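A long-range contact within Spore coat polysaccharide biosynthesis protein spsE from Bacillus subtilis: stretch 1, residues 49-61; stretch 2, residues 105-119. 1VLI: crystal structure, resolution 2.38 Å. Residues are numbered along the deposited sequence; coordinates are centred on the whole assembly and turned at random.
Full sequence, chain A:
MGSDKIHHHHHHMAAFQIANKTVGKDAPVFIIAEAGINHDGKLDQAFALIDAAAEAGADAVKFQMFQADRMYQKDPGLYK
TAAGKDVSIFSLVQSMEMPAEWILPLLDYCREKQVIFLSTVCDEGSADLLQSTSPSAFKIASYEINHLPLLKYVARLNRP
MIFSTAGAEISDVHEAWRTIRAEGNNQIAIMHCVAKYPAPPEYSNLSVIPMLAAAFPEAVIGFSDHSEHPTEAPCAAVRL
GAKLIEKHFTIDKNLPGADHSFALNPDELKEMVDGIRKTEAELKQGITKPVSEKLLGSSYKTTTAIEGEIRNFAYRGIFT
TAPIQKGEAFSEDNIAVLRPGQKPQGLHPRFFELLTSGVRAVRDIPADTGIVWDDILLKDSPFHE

Stretch 1, residues 49-61: LIDAAAEAGADAV
Stretch 2 (105-119) PLLDYCREKQVIFLS

Two helix-turn-strand units pack side by side, burying 680 Å² in total. Helices 49-56 and 105-112 run nearly parallel (19° between N-to-C directions, axes 10.4 Å apart at closest), and strands from Ala60 and Ile116 pair in parallel. CA atoms lie 6.7 Å apart for Ile50 and Cys110, 6.3 Å for Ala54 and Lys113, 4.3 Å for Ala60 and Ile116, and 5.2 Å for Val61 and Phe117. The first helix ends in a Schellman motif at Gly57 (phi/psi 81/27), with Ala58 N bonded to Ala53 O at 3.1 Å; the second passes through Gln114 (53/44) into extended Val115 (-120/154).

Ile50 (chi1 m, chi2 t), the residue with the largest covered area, points toward the second helix. Its CD1 lies 3.6 Å from Leu106 CD2 and 3.5 Å from Cys110 SG, while its CG2 meets Tyr109 CD2 at 3.6 Å. Val115 (chi1 m) carries this apolar layer toward the sheet: its CG1 lies 3.9 Å from Ala54 CB, and its CG2 3.8 Å from Val61 CG1. Val61 (-131/133, chi1 p) also sets CG1 3.7 Å from Cys110 SG.

Strand bonding follows the parallel register: Ile116 N donates to Asp59 O (3.1 Å), Val61 N to Ile116 O (2.8 Å) and Leu118 N to Val61 O (3.0 Å). Ala60 and Ile116 share one sheet face, Val61 and Phe117 the other; Ala60 CB rests 3.7 Å from Leu118 CD1. A water donates to Asp59 O (3.0 Å) and Gln114 O (3.1 Å), linking the strand approaches.

Beside Ile50, Tyr109 (chi1 t, chi2 61°) donates from OH to Asp51 OD1 at 2.6 Å, with the carboxylate oxygen near the ring plane. Lys113 NZ stays 4.2 Å from Asp51 OD1, beyond a salt bridge, though the charges are complementary.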

# COMPACT_ATOMS: atom_id res chain seq x y z
N LEU A 49 3.05 11.85 -17.39
CA LEU A 49 3.40 11.60 -15.98
C LEU A 49 4.64 10.71 -15.91
O LEU A 49 5.62 11.07 -15.28
CB LEU A 49 2.23 11.01 -15.21
CG LEU A 49 1.15 12.03 -14.84
CD1 LEU A 49 -0.19 11.32 -14.69
CD2 LEU A 49 1.51 12.80 -13.55
N ILE A 50 4.60 9.60 -16.63
CA ILE A 50 5.80 8.78 -16.90
C ILE A 50 7.00 9.63 -17.25
O ILE A 50 8.03 9.46 -16.61
CB ILE A 50 5.50 7.68 -17.98
CG1 ILE A 50 4.39 6.77 -17.45
CG2 ILE A 50 6.75 6.85 -18.28
CD1 ILE A 50 4.10 5.53 -18.24
N ASP A 51 6.87 10.55 -18.21
CA ASP A 51 7.97 11.46 -18.60
C ASP A 51 8.51 12.24 -17.43
O ASP A 51 9.73 12.32 -17.24
CB ASP A 51 7.53 12.50 -19.64
CG ASP A 51 7.34 11.92 -21.04
OD1 ASP A 51 8.11 11.02 -21.46
OD2 ASP A 51 6.46 12.34 -21.82
N ALA A 52 7.60 12.85 -16.68
CA ALA A 52 7.97 13.69 -15.54
C ALA A 52 8.75 12.91 -14.48
O ALA A 52 9.76 13.40 -13.96
CB ALA A 52 6.72 14.31 -14.93
N ALA A 53 8.30 11.69 -14.19
CA ALA A 53 8.96 10.77 -13.26
C ALA A 53 10.38 10.43 -13.72
O ALA A 53 11.32 10.45 -12.91
CB ALA A 53 8.15 9.50 -13.12
N ALA A 54 10.51 10.10 -15.00
CA ALA A 54 11.78 9.79 -15.63
C ALA A 54 12.73 10.96 -15.59
O ALA A 54 13.89 10.80 -15.20
CB ALA A 54 11.55 9.34 -17.12
N GLU A 55 12.26 12.14 -16.03
CA GLU A 55 13.11 13.34 -16.11
C GLU A 55 13.56 13.73 -14.70
O GLU A 55 14.69 14.18 -14.48
CB GLU A 55 12.38 14.51 -16.79
CG GLU A 55 12.15 14.35 -18.30
CD GLU A 55 10.86 15.01 -18.83
OE1 GLU A 55 10.27 15.85 -18.09
OE2 GLU A 55 10.43 14.69 -19.99
N ALA A 56 12.67 13.52 -13.72
CA ALA A 56 13.02 13.73 -12.31
C ALA A 56 14.07 12.75 -11.74
O ALA A 56 14.66 13.03 -10.69
CB ALA A 56 11.76 13.72 -11.47
N GLY A 57 14.27 11.61 -12.40
CA GLY A 57 15.22 10.59 -11.92
C GLY A 57 14.65 9.68 -10.82
O GLY A 57 15.39 9.16 -9.98
N ALA A 58 13.33 9.50 -10.81
CA ALA A 58 12.69 8.49 -9.99
C ALA A 58 13.00 7.08 -10.49
O ALA A 58 13.36 6.88 -11.66
CB ALA A 58 11.21 8.75 -9.96
N ASP A 59 12.85 6.09 -9.62
CA ASP A 59 13.15 4.70 -9.95
C ASP A 59 11.94 3.99 -10.49
O ASP A 59 12.05 3.05 -11.29
CB ASP A 59 13.61 3.97 -8.69
CG ASP A 59 14.99 4.37 -8.29
OD1 ASP A 59 15.90 4.13 -9.13
OD2 ASP A 59 15.27 4.95 -7.20
N ALA A 60 10.78 4.42 -10.01
CA ALA A 60 9.54 3.69 -10.22
C ALA A 60 8.46 4.73 -10.43
O ALA A 60 8.59 5.86 -9.95
CB ALA A 60 9.19 2.83 -8.97
N VAL A 61 7.41 4.33 -11.14
CA VAL A 61 6.25 5.17 -11.30
C VAL A 61 5.07 4.30 -10.97
O VAL A 61 4.99 3.15 -11.43
CB VAL A 61 6.13 5.78 -12.72
CG1 VAL A 61 5.95 4.67 -13.75
CG2 VAL A 61 4.97 6.81 -12.80
N PRO A 105 0.84 -0.75 -23.63
CA PRO A 105 1.49 0.53 -23.97
C PRO A 105 2.14 1.24 -22.78
O PRO A 105 3.30 1.65 -22.90
CB PRO A 105 0.34 1.37 -24.54
CG PRO A 105 -0.59 0.35 -25.10
CD PRO A 105 -0.53 -0.82 -24.17
N LEU A 106 1.44 1.42 -21.65
CA LEU A 106 2.11 2.06 -20.51
C LEU A 106 3.37 1.31 -20.11
O LEU A 106 4.44 1.92 -19.95
CB LEU A 106 1.20 2.20 -19.29
CG LEU A 106 0.15 3.31 -19.30
CD1 LEU A 106 -0.68 3.17 -18.04
CD2 LEU A 106 0.77 4.71 -19.38
N LEU A 107 3.25 -0.02 -19.99
CA LEU A 107 4.37 -0.88 -19.58
C LEU A 107 5.53 -0.76 -20.55
O LEU A 107 6.67 -0.56 -20.15
CB LEU A 107 3.89 -2.33 -19.40
CG LEU A 107 3.44 -2.71 -17.97
CD1 LEU A 107 2.62 -1.63 -17.24
CD2 LEU A 107 2.72 -4.05 -17.95
N ASP A 108 5.22 -0.85 -21.85
CA ASP A 108 6.20 -0.55 -22.86
C ASP A 108 6.86 0.82 -22.68
O ASP A 108 8.07 0.95 -22.81
CB ASP A 108 5.54 -0.61 -24.22
CG ASP A 108 5.98 -1.82 -25.01
OD1 ASP A 108 7.22 -1.98 -25.17
OD2 ASP A 108 5.16 -2.62 -25.51
N TYR A 109 6.07 1.84 -22.42
CA TYR A 109 6.61 3.18 -22.34
C TYR A 109 7.47 3.38 -21.09
O TYR A 109 8.45 4.13 -21.11
CB TYR A 109 5.50 4.21 -22.40
CG TYR A 109 6.00 5.60 -22.67
CD1 TYR A 109 6.68 5.90 -23.84
CD2 TYR A 109 5.81 6.63 -21.74
CE1 TYR A 109 7.16 7.18 -24.10
CE2 TYR A 109 6.27 7.91 -21.99
CZ TYR A 109 6.95 8.18 -23.19
OH TYR A 109 7.44 9.43 -23.46
N CYS A 110 7.09 2.71 -20.00
CA CYS A 110 7.91 2.66 -18.80
C CYS A 110 9.24 1.99 -19.09
O CYS A 110 10.29 2.49 -18.71
CB CYS A 110 7.19 1.89 -17.71
SG CYS A 110 5.87 2.81 -16.91
N ARG A 111 9.19 0.85 -19.78
CA ARG A 111 10.39 0.06 -20.09
C ARG A 111 11.35 0.87 -20.92
O ARG A 111 12.56 0.80 -20.71
CB ARG A 111 10.06 -1.26 -20.80
CG ARG A 111 11.14 -2.34 -20.66
CD ARG A 111 10.58 -3.73 -20.32
N GLU A 112 10.83 1.67 -21.83
CA GLU A 112 11.74 2.47 -22.62
C GLU A 112 12.21 3.77 -21.96
O GLU A 112 13.26 4.28 -22.33
CB GLU A 112 11.22 2.66 -24.03
CG GLU A 112 10.55 3.99 -24.30
CD GLU A 112 10.40 4.23 -25.79
OE1 GLU A 112 11.44 4.45 -26.46
OE2 GLU A 112 9.25 4.17 -26.29
N LYS A 113 11.48 4.29 -20.97
CA LYS A 113 11.97 5.48 -20.25
C LYS A 113 12.77 5.05 -19.00
O LYS A 113 13.16 5.87 -18.16
CB LYS A 113 10.85 6.49 -19.94
CG LYS A 113 10.02 7.02 -21.13
CD LYS A 113 10.83 7.86 -22.17
CE LYS A 113 10.96 9.33 -21.75
NZ LYS A 113 12.12 10.10 -22.34
N GLN A 114 13.02 3.74 -18.93
CA GLN A 114 13.78 3.10 -17.86
C GLN A 114 13.26 3.44 -16.47
O GLN A 114 14.02 3.75 -15.55
CB GLN A 114 15.27 3.39 -18.00
CG GLN A 114 15.96 2.44 -18.94
CD GLN A 114 17.09 3.10 -19.70
OE1 GLN A 114 17.98 3.72 -19.10
NE2 GLN A 114 17.05 2.97 -21.02
N VAL A 115 11.94 3.41 -16.35
CA VAL A 115 11.33 3.46 -15.03
C VAL A 115 10.51 2.19 -14.81
O VAL A 115 10.05 1.53 -15.77
CB VAL A 115 10.55 4.79 -14.76
CG1 VAL A 115 11.40 5.99 -15.08
CG2 VAL A 115 9.29 4.86 -15.55
N ILE A 116 10.36 1.85 -13.54
CA ILE A 116 9.73 0.61 -13.16
C ILE A 116 8.28 0.92 -12.81
O ILE A 116 8.00 1.66 -11.84
CB ILE A 116 10.45 -0.01 -11.94
CG1 ILE A 116 11.92 -0.37 -12.29
CG2 ILE A 116 9.67 -1.22 -11.39
CD1 ILE A 116 12.79 -0.66 -11.04
N PHE A 117 7.38 0.32 -13.58
CA PHE A 117 5.96 0.41 -13.35
C PHE A 117 5.59 -0.42 -12.14
O PHE A 117 5.98 -1.59 -12.02
CB PHE A 117 5.20 -0.11 -14.56
CG PHE A 117 3.70 -0.12 -14.39
CD1 PHE A 117 2.93 1.00 -14.74
CD2 PHE A 117 3.05 -1.24 -13.86
CE1 PHE A 117 1.53 0.99 -14.56
CE2 PHE A 117 1.66 -1.25 -13.67
CZ PHE A 117 0.91 -0.14 -14.03
N LEU A 118 4.82 0.21 -11.25
CA LEU A 118 4.26 -0.46 -10.07
C LEU A 118 2.80 -0.13 -9.88
O LEU A 118 2.34 0.97 -10.20
CB LEU A 118 5.02 -0.06 -8.81
CG LEU A 118 6.48 -0.46 -8.70
CD1 LEU A 118 7.00 0.20 -7.47
CD2 LEU A 118 6.64 -1.96 -8.59
N SER A 119 2.06 -1.09 -9.34
CA SER A 119 0.69 -0.82 -8.90
C SER A 119 0.38 -1.52 -7.57
O SER A 119 1.22 -2.24 -7.01
CB SER A 119 -0.28 -1.26 -9.99
OG SER A 119 -1.48 -0.55 -9.87
O HOH W 1 14.35 2.11 -12.96